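Local coordinates for RNA-binding protein HI_1333 (Haemophilus influenzae, PDB 1JO0) that probably binds RNA, as a small single-domain member of the CRS1/YhbY (CRM) family, at residues G13-L18 with L46-V51. Residues are numbered along the deposited sequence; the frame is centred on the assembly and turned at random.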
ATOM      1  N   GLY A  13       7.908  -4.001  -9.460  1.00 19.39           N
ATOM      2  CA  GLY A  13       8.241  -5.300 -10.025  1.00 21.87           C
ATOM      3  C   GLY A  13       8.124  -6.431  -9.023  1.00 19.30           C
ATOM      4  O   GLY A  13       7.677  -7.547  -9.332  1.00 22.46           O
ATOM      5  N   LEU A  14       8.545  -6.177  -7.786  1.00 17.95           N
ATOM      6  CA  LEU A  14       8.448  -7.172  -6.730  1.00 18.54           C
ATOM      7  C   LEU A  14       7.003  -7.459  -6.360  1.00 18.87           C
ATOM      8  O   LEU A  14       6.651  -8.621  -6.158  1.00 18.65           O
ATOM      9  CB  LEU A  14       9.259  -6.677  -5.539  0.53 19.34           C
ATOM     10  CG  LEU A  14       9.337  -7.591  -4.336  0.53 20.44           C
ATOM     11  CD1 LEU A  14       9.889  -8.930  -4.780  0.53 23.34           C
ATOM     12  CD2 LEU A  14      10.231  -6.976  -3.260  0.53 18.37           C
ATOM     13  N   ALA A  15       6.169  -6.431  -6.324  1.00 16.48           N
ATOM     14  CA  ALA A  15       4.774  -6.580  -5.929  1.00 17.72           C
ATOM     15  C   ALA A  15       3.981  -7.426  -6.916  1.00 17.83           C
ATOM     16  O   ALA A  15       2.941  -7.970  -6.561  1.00 18.59           O
ATOM     17  CB  ALA A  15       4.083  -5.231  -5.735  1.00 18.62           C
ATOM     18  N   HIS A  16       4.462  -7.549  -8.162  1.00 19.17           N
ATOM     19  CA  HIS A  16       3.799  -8.477  -9.097  1.00 19.51           C
ATOM     20  C   HIS A  16       3.686  -9.871  -8.545  1.00 20.16           C
ATOM     21  O   HIS A  16       2.775 -10.625  -8.910  1.00 23.61           O
ATOM     22  CB  HIS A  16       4.656  -8.414 -10.380  1.00 24.76           C
ATOM     23  CG  HIS A  16       4.257  -9.284 -11.494  1.00 33.87           C
ATOM     24  ND1 HIS A  16       3.198  -8.925 -12.296  1.00 37.49           N
ATOM     25  CD2 HIS A  16       4.750 -10.454 -11.968  1.00 38.34           C
ATOM     26  CE1 HIS A  16       3.049  -9.853 -13.215  1.00 47.57           C
ATOM     27  NE2 HIS A  16       3.976 -10.792 -13.037  1.00 47.49           N
ATOM     28  N   HIS A  17       4.612 -10.266  -7.656  1.00 18.50           N
ATOM     29  CA  HIS A  17       4.602 -11.630  -7.118  1.00 20.63           C
ATOM     30  C   HIS A  17       3.845 -11.766  -5.801  1.00 19.55           C
ATOM     31  O   HIS A  17       3.889 -12.845  -5.216  1.00 22.14           O
ATOM     32  CB  HIS A  17       6.049 -12.042  -6.889  1.00 23.00           C
ATOM     33  CG  HIS A  17       6.849 -11.923  -8.151  1.00 25.31           C
ATOM     34  ND1 HIS A  17       6.621 -12.723  -9.232  1.00 28.44           N
ATOM     35  CD2 HIS A  17       7.849 -11.070  -8.483  1.00 26.67           C
ATOM     36  CE1 HIS A  17       7.478 -12.366 -10.198  1.00 29.24           C
ATOM     37  NE2 HIS A  17       8.241 -11.372  -9.776  1.00 28.99           N
ATOM     38  N   LEU A  18       3.179 -10.692  -5.372  1.00 17.50           N
ATOM     39  CA  LEU A  18       2.484 -10.647  -4.092  1.00 17.71           C
ATOM     40  C   LEU A  18       0.987 -10.671  -4.292  1.00 18.15           C
ATOM     41  O   LEU A  18       0.443 -10.161  -5.274  1.00 21.26           O
ATOM     42  CB  LEU A  18       2.883  -9.410  -3.260  1.00 22.34           C
ATOM     43  CG  LEU A  18       4.401  -9.306  -2.991  1.00 25.00           C
ATOM     44  CD1 LEU A  18       4.667  -8.031  -2.235  1.00 34.29           C
ATOM     45  CD2 LEU A  18       4.888 -10.567  -2.303  1.00 36.65           C
ATOM     46  N   LEU A  46       6.311  -3.775   2.020  1.00 14.84           N
ATOM     47  CA  LEU A  46       5.652  -3.699   0.705  1.00 13.47           C
ATOM     48  C   LEU A  46       4.364  -4.483   0.762  1.00 13.60           C
ATOM     49  O   LEU A  46       4.409  -5.674   1.069  1.00 16.01           O
ATOM     50  CB  LEU A  46       6.526  -4.277  -0.382  1.00 14.88           C
ATOM     51  CG  LEU A  46       5.964  -4.270  -1.809  1.00 14.37           C
ATOM     52  CD1 LEU A  46       5.711  -2.849  -2.296  1.00 16.23           C
ATOM     53  CD2 LEU A  46       6.901  -5.011  -2.724  1.00 17.29           C
ATOM     54  N   ILE A  47       3.244  -3.820   0.498  1.00 14.05           N
ATOM     55  CA  ILE A  47       1.935  -4.461   0.604  1.00 14.33           C
ATOM     56  C   ILE A  47       1.043  -4.106  -0.594  1.00 14.33           C
ATOM     57  O   ILE A  47       1.183  -3.032  -1.199  1.00 14.83           O
ATOM     58  CB  ILE A  47       1.205  -4.105   1.928  1.00 15.38           C
ATOM     59  CG1 ILE A  47       0.759  -2.643   1.983  1.00 15.66           C
ATOM     60  CG2 ILE A  47       2.079  -4.504   3.123  1.00 19.00           C
ATOM     61  CD1 ILE A  47      -0.143  -2.371   3.169  1.00 18.56           C
ATOM     62  N   LYS A  48       0.098  -4.998  -0.810  1.00 15.78           N
ATOM     63  CA  LYS A  48      -1.024  -4.772  -1.730  1.00 15.57           C
ATOM     64  C   LYS A  48      -2.327  -4.750  -0.943  1.00 15.93           C
ATOM     65  O   LYS A  48      -2.598  -5.620  -0.157  1.00 17.03           O
ATOM     66  CB  LYS A  48      -1.096  -5.899  -2.719  1.00 19.48           C
ATOM     67  CG  LYS A  48      -0.275  -5.763  -3.948  1.00 26.53           C
ATOM     68  CD  LYS A  48      -0.656  -6.906  -4.928  1.00 28.68           C
ATOM     69  CE  LYS A  48       0.182  -6.760  -6.127  1.00 23.20           C
ATOM     70  NZ  LYS A  48       0.078  -7.969  -6.954  1.00 20.19           N
ATOM     71  N   VAL A  49      -3.120  -3.709  -1.204  1.00 16.04           N
ATOM     72  CA  VAL A  49      -4.410  -3.502  -0.562  1.00 16.47           C
ATOM     73  C   VAL A  49      -5.443  -3.534  -1.686  1.00 17.55           C
ATOM     74  O   VAL A  49      -5.329  -2.815  -2.689  1.00 20.89           O
ATOM     75  CB  VAL A  49      -4.488  -2.146   0.176  1.00 17.98           C
ATOM     76  CG1 VAL A  49      -5.864  -1.919   0.775  1.00 19.80           C
ATOM     77  CG2 VAL A  49      -3.404  -2.067   1.231  1.00 19.41           C
ATOM     78  N   LYS A  50      -6.434  -4.395  -1.562  1.00 18.48           N
ATOM     79  CA  LYS A  50      -7.483  -4.525  -2.553  1.00 19.63           C
ATOM     80  C   LYS A  50      -8.617  -3.569  -2.214  1.00 19.89           C
ATOM     81  O   LYS A  50      -9.098  -3.554  -1.079  1.00 21.26           O
ATOM     82  CB  LYS A  50      -8.010  -5.964  -2.662  0.50 22.41           C
ATOM     83  CG  LYS A  50      -8.887  -6.226  -3.875  0.50 22.89           C
ATOM     84  CD  LYS A  50      -9.145  -7.729  -4.031  0.50 27.44           C
ATOM     85  CE  LYS A  50     -10.264  -8.027  -5.005  0.50 29.74           C
ATOM     86  NZ  LYS A  50      -9.819  -8.637  -6.277  0.50 49.74           N
ATOM     87  N   VAL A  51      -9.029  -2.777  -3.206  1.00 20.49           N
ATOM     88  CA  VAL A  51     -10.063  -1.785  -3.069  1.00 21.89           C
ATOM     89  C   VAL A  51     -11.090  -1.988  -4.188  1.00 24.76           C
ATOM     90  O   VAL A  51     -11.253  -1.206  -5.107  1.00 29.72           O
ATOM     91  CB  VAL A  51      -9.518  -0.347  -3.059  0.59 19.71           C
ATOM     92  CG1 VAL A  51     -10.599   0.633  -2.635  0.59 22.46           C
ATOM     93  CG2 VAL A  51      -8.300  -0.272  -2.146  0.59 22.64           C
TER
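Leu14 rests its CG on methyl CD2 of Leu46 at 3.9 Å, the two leucines crossing obliquely where helix 5-15 meets the beginning of strand 46-51. The branched, apolar side chain suits a place between Leu46 and Ile93 of a loop, both of which it touches. Ala15 comes next, its CB directed at the strand and 4.1 Å from the same CD2. A side chain of one methyl lets the backbone N of Ala15 come within 3.9 Å of CD2 of Leu46, while the CB still packs on Val83 of strand 81-85, which pairs antiparallel with 46-51. The carbonyl of Ala15 plays two parts: it accepts N-H of Leu18 within a type I turn and takes a weak hydrogen bond from NZ of Lys48, with NZ 2.9 Å from O of Ala15. Both segments belong to the CRM domain of the CRS1/YhbY family, a mixed four-stranded sheet, ordered 22-24, 46-51, 81-85, 73-78, with helix 31-44 packed on one face. Leu46 and Lys48 project from the other face toward 13-18, whereas Ile47 between them packs against helix 31-44. Leu18 finishes the turn and brings its CD1 to 3.8 Å from CD2 of Leu46, so that this one strand methyl meets Leu14, Ala15 and Leu18. Beyond the leucines, O of Leu18 receives the second bond from Lys48, 2.8 Å from NZ, with a C=O...N angle of 150° and the donor tilted 23° from the carbonyl plane. A lysine suits this spot because its chain, extended beyond CG, carries the ammonium to both carbonyls, weakly bonded at Ala15 O and more firmly at Leu18 O, and their partial negative charge should favour its protonated form. A bound glycerol, probably from the crystallisation liquor, also hydrogen-bonds to NZ.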